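Local coordinates for LIP (Serratia marcescens, PDB 4A1R), which is a membrane-bound lipoprotein component of the type VI secretion system, probably helping to anchor the secretion machinery at the cell envelope, at residues 41-53 against 95-109. Numbering follows the deposited sequence.
Sequences DAEFMDADFFSLQ and IAEYQNLDGKTWRIS
Arg107 reaches from strand 107-111 to the joint between helices 42-46 and 49-60, a worked example of how one guanidinium can tie the end of a helix to a sheet. Its NH1 donates to Phe44 O and to Ala47 O, each at 2.8 Å and in the carbonyl plane, though both acceptors are tilted from the guanidinium plane. The group is sandwiched: Trp106 CH2 lies 3.4 Å above the centre of one face, and Met45 O sits over the other without a hydrogen bond. A water takes a hydrogen bond from NH2 and lies within hydrogen-bonding distance of Ala47 O. The bend at chi3 of Arg107 (68°) turns the guanidinium toward the helix joint, while CD passes over the face of the Phe44 ring in a CH-pi contact.

Phe49 buries the most surface in the contact, and with the buried Phe44, Leu52 and Ile95 it forms the close-packed part. With its CG anti to the backbone N (chi1 -175°), the ring points its CD1 edge into the face of Trp106, a T-shaped pair with planes at 90°. Leu101 CD1 covers one face of the Phe49 ring, 3.8 Å from the centroid. Deeper in, Phe44 CE1 meets Ile95 CG1 at 3.7 Å, and Leu52 CD1 bridges Ile95 CD1 and the edge of Trp106; Leu38 and Leu60 also touch Phe44.

The solvent side is looser. Exposed Gln53 gives an almost straight bond from NE2 to Glu97 OE1 (3.1 Å), striking the oxygen from above the carboxylate plane, and exposed Met45 lays SD against Arg107 CD. At the other end from Gln53, a short polar clasp joins Ser109 OG to the anti lone pair of Asp41 OD2. Together these contacts mount the helical connection between strands 31-38 and 64-72 on one sheet of the beta-sandwich, in the transthyretin-like fold of TssJ lipoproteins.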
loop_
_atom_site.group_PDB
_atom_site.type_symbol
_atom_site.label_atom_id
_atom_site.label_comp_id
_atom_site.label_asym_id
_atom_site.label_seq_id
_atom_site.Cartn_x
_atom_site.Cartn_y
_atom_site.Cartn_z
ATOM N N ASP A 41 12.175 1.995 1.546
ATOM C CA ASP A 41 11.566 0.690 1.245
ATOM C C ASP A 41 12.539 -0.491 1.185
ATOM O O ASP A 41 12.135 -1.595 0.813
ATOM C CB ASP A 41 10.688 0.763 -0.024
ATOM C CG ASP A 41 11.492 0.812 -1.331
ATOM O OD1 ASP A 41 12.727 0.958 -1.306
ATOM O OD2 ASP A 41 10.864 0.717 -2.406
ATOM N N ALA A 42 13.810 -0.263 1.529
ATOM C CA ALA A 42 14.839 -1.305 1.365
ATOM C C ALA A 42 14.539 -2.516 2.227
ATOM O O ALA A 42 14.453 -3.625 1.717
ATOM C CB ALA A 42 16.225 -0.764 1.680
ATOM N N GLU A 43 14.344 -2.284 3.525
ATOM C CA GLU A 43 14.082 -3.362 4.463
ATOM C C GLU A 43 12.736 -4.003 4.189
ATOM O O GLU A 43 12.599 -5.223 4.332
ATOM C CB GLU A 43 14.170 -2.865 5.901
ATOM C CG GLU A 43 15.586 -2.846 6.460
ATOM C CD GLU A 43 15.743 -1.826 7.569
ATOM O OE1 GLU A 43 15.474 -0.629 7.310
ATOM O OE2 GLU A 43 16.127 -2.217 8.693
ATOM N N PHE A 44 11.764 -3.177 3.778
ATOM C CA PHE A 44 10.396 -3.630 3.427
ATOM C C PHE A 44 10.374 -4.598 2.246
ATOM O O PHE A 44 9.664 -5.604 2.262
ATOM C CB PHE A 44 9.512 -2.406 3.132
ATOM C CG PHE A 44 8.117 -2.740 2.655
ATOM C CD1 PHE A 44 7.138 -3.162 3.558
ATOM C CD2 PHE A 44 7.767 -2.591 1.313
ATOM C CE1 PHE A 44 5.853 -3.445 3.127
ATOM C CE2 PHE A 44 6.484 -2.884 0.882
ATOM C CZ PHE A 44 5.526 -3.307 1.789
ATOM N N MET A 45 11.140 -4.281 1.206
ATOM C CA MET A 45 11.170 -5.099 0.009
ATOM C C MET A 45 12.005 -6.355 0.231
ATOM O O MET A 45 11.856 -7.334 -0.489
ATOM C CB MET A 45 11.688 -4.294 -1.198
ATOM C CG MET A 45 10.709 -3.210 -1.645
ATOM S SD MET A 45 9.020 -3.791 -1.941
ATOM C CE MET A 45 9.251 -4.715 -3.458
ATOM N N ASP A 46 12.839 -6.331 1.254
ATOM C CA ASP A 46 13.737 -7.462 1.548
ATOM C C ASP A 46 13.193 -8.404 2.642
ATOM O O ASP A 46 13.544 -9.577 2.698
ATOM C CB ASP A 46 15.109 -6.929 1.954
ATOM C CG ASP A 46 16.154 -8.031 2.062
ATOM O OD1 ASP A 46 16.313 -8.813 1.089
ATOM O OD2 ASP A 46 16.790 -8.127 3.135
ATOM N N ALA A 47 12.349 -7.886 3.517
ATOM C CA ALA A 47 11.863 -8.686 4.655
ATOM C C ALA A 47 11.050 -9.913 4.195
ATOM O O ALA A 47 10.406 -9.882 3.119
ATOM C CB ALA A 47 11.041 -7.815 5.585
ATOM N N ASP A 48 11.069 -11.006 4.970
ATOM C CA ASP A 48 10.175 -12.109 4.589
ATOM C C ASP A 48 8.735 -11.904 5.022
ATOM O O ASP A 48 8.477 -11.073 5.901
ATOM C CB ASP A 48 10.732 -13.528 4.843
ATOM C CG ASP A 48 11.043 -13.817 6.283
ATOM O OD1 ASP A 48 10.465 -13.209 7.207
ATOM O OD2 ASP A 48 11.887 -14.713 6.488
ATOM N N PHE A 49 7.799 -12.607 4.389
ATOM C CA PHE A 49 6.382 -12.456 4.704
ATOM C C PHE A 49 6.071 -12.570 6.187
ATOM O O PHE A 49 5.383 -11.704 6.743
ATOM C CB PHE A 49 5.530 -13.451 3.940
ATOM C CG PHE A 49 4.050 -13.253 4.135
ATOM C CD1 PHE A 49 3.351 -12.286 3.383
ATOM C CD2 PHE A 49 3.340 -14.010 5.070
ATOM C CE1 PHE A 49 1.977 -12.107 3.554
ATOM C CE2 PHE A 49 1.967 -13.840 5.240
ATOM C CZ PHE A 49 1.282 -12.883 4.481
ATOM N N PHE A 50 6.578 -13.625 6.829
ATOM C CA PHE A 50 6.249 -13.829 8.251
ATOM C C PHE A 50 6.650 -12.668 9.152
ATOM O O PHE A 50 5.841 -12.217 9.977
ATOM C CB PHE A 50 6.865 -15.107 8.808
ATOM C CG PHE A 50 6.464 -15.368 10.245
ATOM C CD1 PHE A 50 5.223 -15.920 10.542
ATOM C CD2 PHE A 50 7.295 -15.000 11.282
ATOM C CE1 PHE A 50 4.840 -16.141 11.858
ATOM C CE2 PHE A 50 6.913 -15.216 12.608
ATOM C CZ PHE A 50 5.692 -15.789 12.886
ATOM N N SER A 51 7.887 -12.195 8.988
ATOM C CA SER A 51 8.433 -11.066 9.758
ATOM C C SER A 51 7.560 -9.825 9.699
ATOM O O SER A 51 7.233 -9.243 10.720
ATOM C CB SER A 51 9.828 -10.710 9.251
ATOM O OG SER A 51 10.719 -11.765 9.532
ATOM N N LEU A 52 7.195 -9.430 8.485
ATOM C CA LEU A 52 6.305 -8.311 8.262
ATOM C C LEU A 52 4.938 -8.545 8.888
ATOM O O LEU A 52 4.381 -7.635 9.519
ATOM C CB LEU A 52 6.151 -8.071 6.748
ATOM C CG LEU A 52 7.299 -7.422 5.992
ATOM C CD1 LEU A 52 6.996 -7.360 4.491
ATOM C CD2 LEU A 52 7.589 -6.021 6.541
ATOM N N GLN A 53 4.390 -9.753 8.714
ATOM C CA GLN A 53 3.062 -10.056 9.242
ATOM C C GLN A 53 3.036 -10.060 10.776
ATOM O O GLN A 53 2.121 -9.511 11.392
ATOM C CB GLN A 53 2.577 -11.409 8.741
ATOM C CG GLN A 53 1.169 -11.782 9.195
ATOM C CD GLN A 53 0.833 -13.209 8.809
ATOM O OE1 GLN A 53 1.522 -14.143 9.229
ATOM N NE2 GLN A 53 -0.229 -13.389 8.051
ATOM N N ILE A 95 0.853 -4.439 1.440
ATOM C CA ILE A 95 0.963 -5.900 1.617
ATOM C C ILE A 95 -0.447 -6.484 1.462
ATOM O O ILE A 95 -1.417 -5.942 2.004
ATOM C CB ILE A 95 1.502 -6.269 3.046
ATOM C CG1 ILE A 95 2.904 -5.708 3.269
ATOM C CG2 ILE A 95 1.512 -7.799 3.279
ATOM C CD1 ILE A 95 3.434 -5.832 4.682
ATOM N N ALA A 96 -0.585 -7.581 0.724
ATOM C CA ALA A 96 -1.894 -8.254 0.578
ATOM C C ALA A 96 -1.648 -9.679 1.086
ATOM O O ALA A 96 -0.804 -10.371 0.533
ATOM C CB ALA A 96 -2.295 -8.333 -0.880
ATOM N N GLU A 97 -2.354 -10.099 2.127
ATOM C CA GLU A 97 -2.048 -11.413 2.763
ATOM C C GLU A 97 -2.831 -12.544 2.054
ATOM O O GLU A 97 -3.806 -13.105 2.592
ATOM C CB GLU A 97 -2.338 -11.362 4.270
ATOM C CG GLU A 97 -1.564 -10.239 4.993
ATOM C CD GLU A 97 -1.549 -10.339 6.526
ATOM O OE1 GLU A 97 -2.248 -11.198 7.083
ATOM O OE2 GLU A 97 -0.819 -9.534 7.163
ATOM N N TYR A 98 -2.446 -12.829 0.810
ATOM C CA TYR A 98 -3.032 -13.946 0.064
ATOM C C TYR A 98 -2.851 -15.260 0.847
ATOM O O TYR A 98 -1.787 -15.486 1.426
ATOM C CB TYR A 98 -2.318 -14.125 -1.284
ATOM C CG TYR A 98 -2.632 -13.032 -2.298
ATOM C CD1 TYR A 98 -3.738 -13.138 -3.148
ATOM C CD2 TYR A 98 -1.829 -11.900 -2.388
ATOM C CE1 TYR A 98 -4.014 -12.157 -4.079
ATOM C CE2 TYR A 98 -2.113 -10.902 -3.305
ATOM C CZ TYR A 98 -3.214 -11.028 -4.141
ATOM O OH TYR A 98 -3.501 -10.031 -5.065
ATOM N N GLN A 99 -3.842 -16.138 0.778
ATOM C CA GLN A 99 -3.699 -17.499 1.409
ATOM C C GLN A 99 -2.683 -18.411 0.718
ATOM O O GLN A 99 -2.134 -19.344 1.337
ATOM C CB GLN A 99 -5.031 -18.237 1.433
ATOM C CG GLN A 99 -6.209 -17.542 2.085
ATOM C CD GLN A 99 -7.434 -18.437 2.032
ATOM O OE1 GLN A 99 -7.369 -19.552 1.504
ATOM N NE2 GLN A 99 -8.532 -17.982 2.603
ATOM N N ASN A 100 -2.434 -18.156 -0.559
ATOM C CA ASN A 100 -1.460 -18.925 -1.320
ATOM C C ASN A 100 -0.443 -17.974 -1.869
ATOM O O ASN A 100 -0.601 -17.463 -2.966
ATOM C CB ASN A 100 -2.142 -19.656 -2.479
ATOM C CG ASN A 100 -2.796 -20.940 -2.044
ATOM O OD1 ASN A 100 -4.023 -21.029 -1.944
ATOM N ND2 ASN A 100 -1.978 -21.934 -1.746
ATOM N N LEU A 101 0.610 -17.753 -1.097
ATOM C CA LEU A 101 1.573 -16.705 -1.364
ATOM C C LEU A 101 2.427 -16.926 -2.618
ATOM O O LEU A 101 2.866 -15.963 -3.269
ATOM C CB LEU A 101 2.524 -16.622 -0.179
ATOM C CG LEU A 101 2.214 -15.749 1.014
ATOM C CD1 LEU A 101 3.476 -15.805 1.839
ATOM C CD2 LEU A 101 1.873 -14.307 0.634
ATOM N N ASP A 102 2.718 -18.185 -2.938
ATOM C CA ASP A 102 3.632 -18.496 -4.055
ATOM C C ASP A 102 3.221 -17.893 -5.371
ATOM O O ASP A 102 2.083 -18.037 -5.790
ATOM C CB ASP A 102 3.779 -20.003 -4.254
ATOM C CG ASP A 102 4.637 -20.628 -3.214
ATOM O OD1 ASP A 102 5.213 -19.881 -2.398
ATOM O OD2 ASP A 102 4.725 -21.867 -3.208
ATOM N N GLY A 103 4.179 -17.256 -6.044
ATOM C CA GLY A 103 3.914 -16.638 -7.335
ATOM C C GLY A 103 2.972 -15.439 -7.374
ATOM O O GLY A 103 2.542 -15.040 -8.454
ATOM N N LYS A 104 2.650 -14.870 -6.208
ATOM C CA LYS A 104 1.775 -13.700 -6.132
ATOM C C LYS A 104 2.587 -12.463 -5.798
ATOM O O LYS A 104 3.586 -12.536 -5.063
ATOM C CB LYS A 104 0.669 -13.893 -5.084
ATOM C CG LYS A 104 -0.137 -15.165 -5.237
ATOM C CD LYS A 104 -1.554 -14.925 -5.680
ATOM C CE LYS A 104 -2.369 -16.211 -5.591
ATOM N NZ LYS A 104 -1.431 -17.398 -5.560
ATOM N N THR A 105 2.181 -11.318 -6.354
ATOM C CA THR A 105 2.801 -10.050 -5.962
ATOM C C THR A 105 2.055 -9.586 -4.705
ATOM O O THR A 105 1.053 -8.860 -4.783
ATOM C CB THR A 105 2.749 -9.001 -7.116
ATOM O OG1 THR A 105 3.328 -9.578 -8.299
ATOM C CG2 THR A 105 3.542 -7.721 -6.739
ATOM N N TRP A 106 2.529 -10.059 -3.552
ATOM C CA TRP A 106 1.851 -9.786 -2.275
ATOM C C TRP A 106 2.340 -8.525 -1.618
ATOM O O TRP A 106 1.797 -8.104 -0.584
ATOM C CB TRP A 106 2.000 -10.977 -1.310
ATOM C CG TRP A 106 3.408 -11.464 -1.050
ATOM C CD1 TRP A 106 4.031 -12.562 -1.654
ATOM C CD2 TRP A 106 4.398 -10.957 -0.076
ATOM N NE1 TRP A 106 5.279 -12.750 -1.150
ATOM C CE2 TRP A 106 5.572 -11.820 -0.210
ATOM C CE3 TRP A 106 4.420 -9.920 0.875
ATOM C CZ2 TRP A 106 6.715 -11.634 0.563
ATOM C CZ3 TRP A 106 5.587 -9.736 1.634
ATOM C CH2 TRP A 106 6.710 -10.564 1.477
ATOM N N ARG A 107 3.400 -7.935 -2.163
ATOM C CA ARG A 107 3.915 -6.623 -1.661
ATOM C C ARG A 107 4.256 -5.674 -2.815
ATOM O O ARG A 107 4.841 -6.101 -3.847
ATOM C CB ARG A 107 5.135 -6.873 -0.778
ATOM C CG ARG A 107 6.305 -5.921 -0.876
ATOM C CD ARG A 107 7.520 -6.456 -0.103
ATOM N NE ARG A 107 8.112 -7.659 -0.705
ATOM C CZ ARG A 107 8.977 -8.468 -0.095
ATOM N NH1 ARG A 107 9.404 -8.207 1.146
ATOM N NH2 ARG A 107 9.425 -9.548 -0.733
ATOM N N ILE A 108 3.884 -4.399 -2.661
ATOM C CA ILE A 108 4.362 -3.352 -3.577
ATOM C C ILE A 108 4.809 -2.129 -2.771
ATOM O O ILE A 108 4.323 -1.880 -1.658
ATOM C CB ILE A 108 3.327 -2.936 -4.662
ATOM C CG1 ILE A 108 2.092 -2.236 -4.045
ATOM C CG2 ILE A 108 2.988 -4.072 -5.639
ATOM C CD1 ILE A 108 1.030 -1.786 -5.035
ATOM N N SER A 109 5.765 -1.397 -3.327
ATOM C CA SER A 109 6.246 -0.131 -2.769
ATOM C C SER A 109 5.952 0.980 -3.762
ATOM O O SER A 109 6.300 0.877 -4.943
ATOM C CB SER A 109 7.743 -0.204 -2.550
ATOM O OG SER A 109 8.190 0.968 -1.886
HETATM O O HOH W 1 11.481 -10.831 0.423
#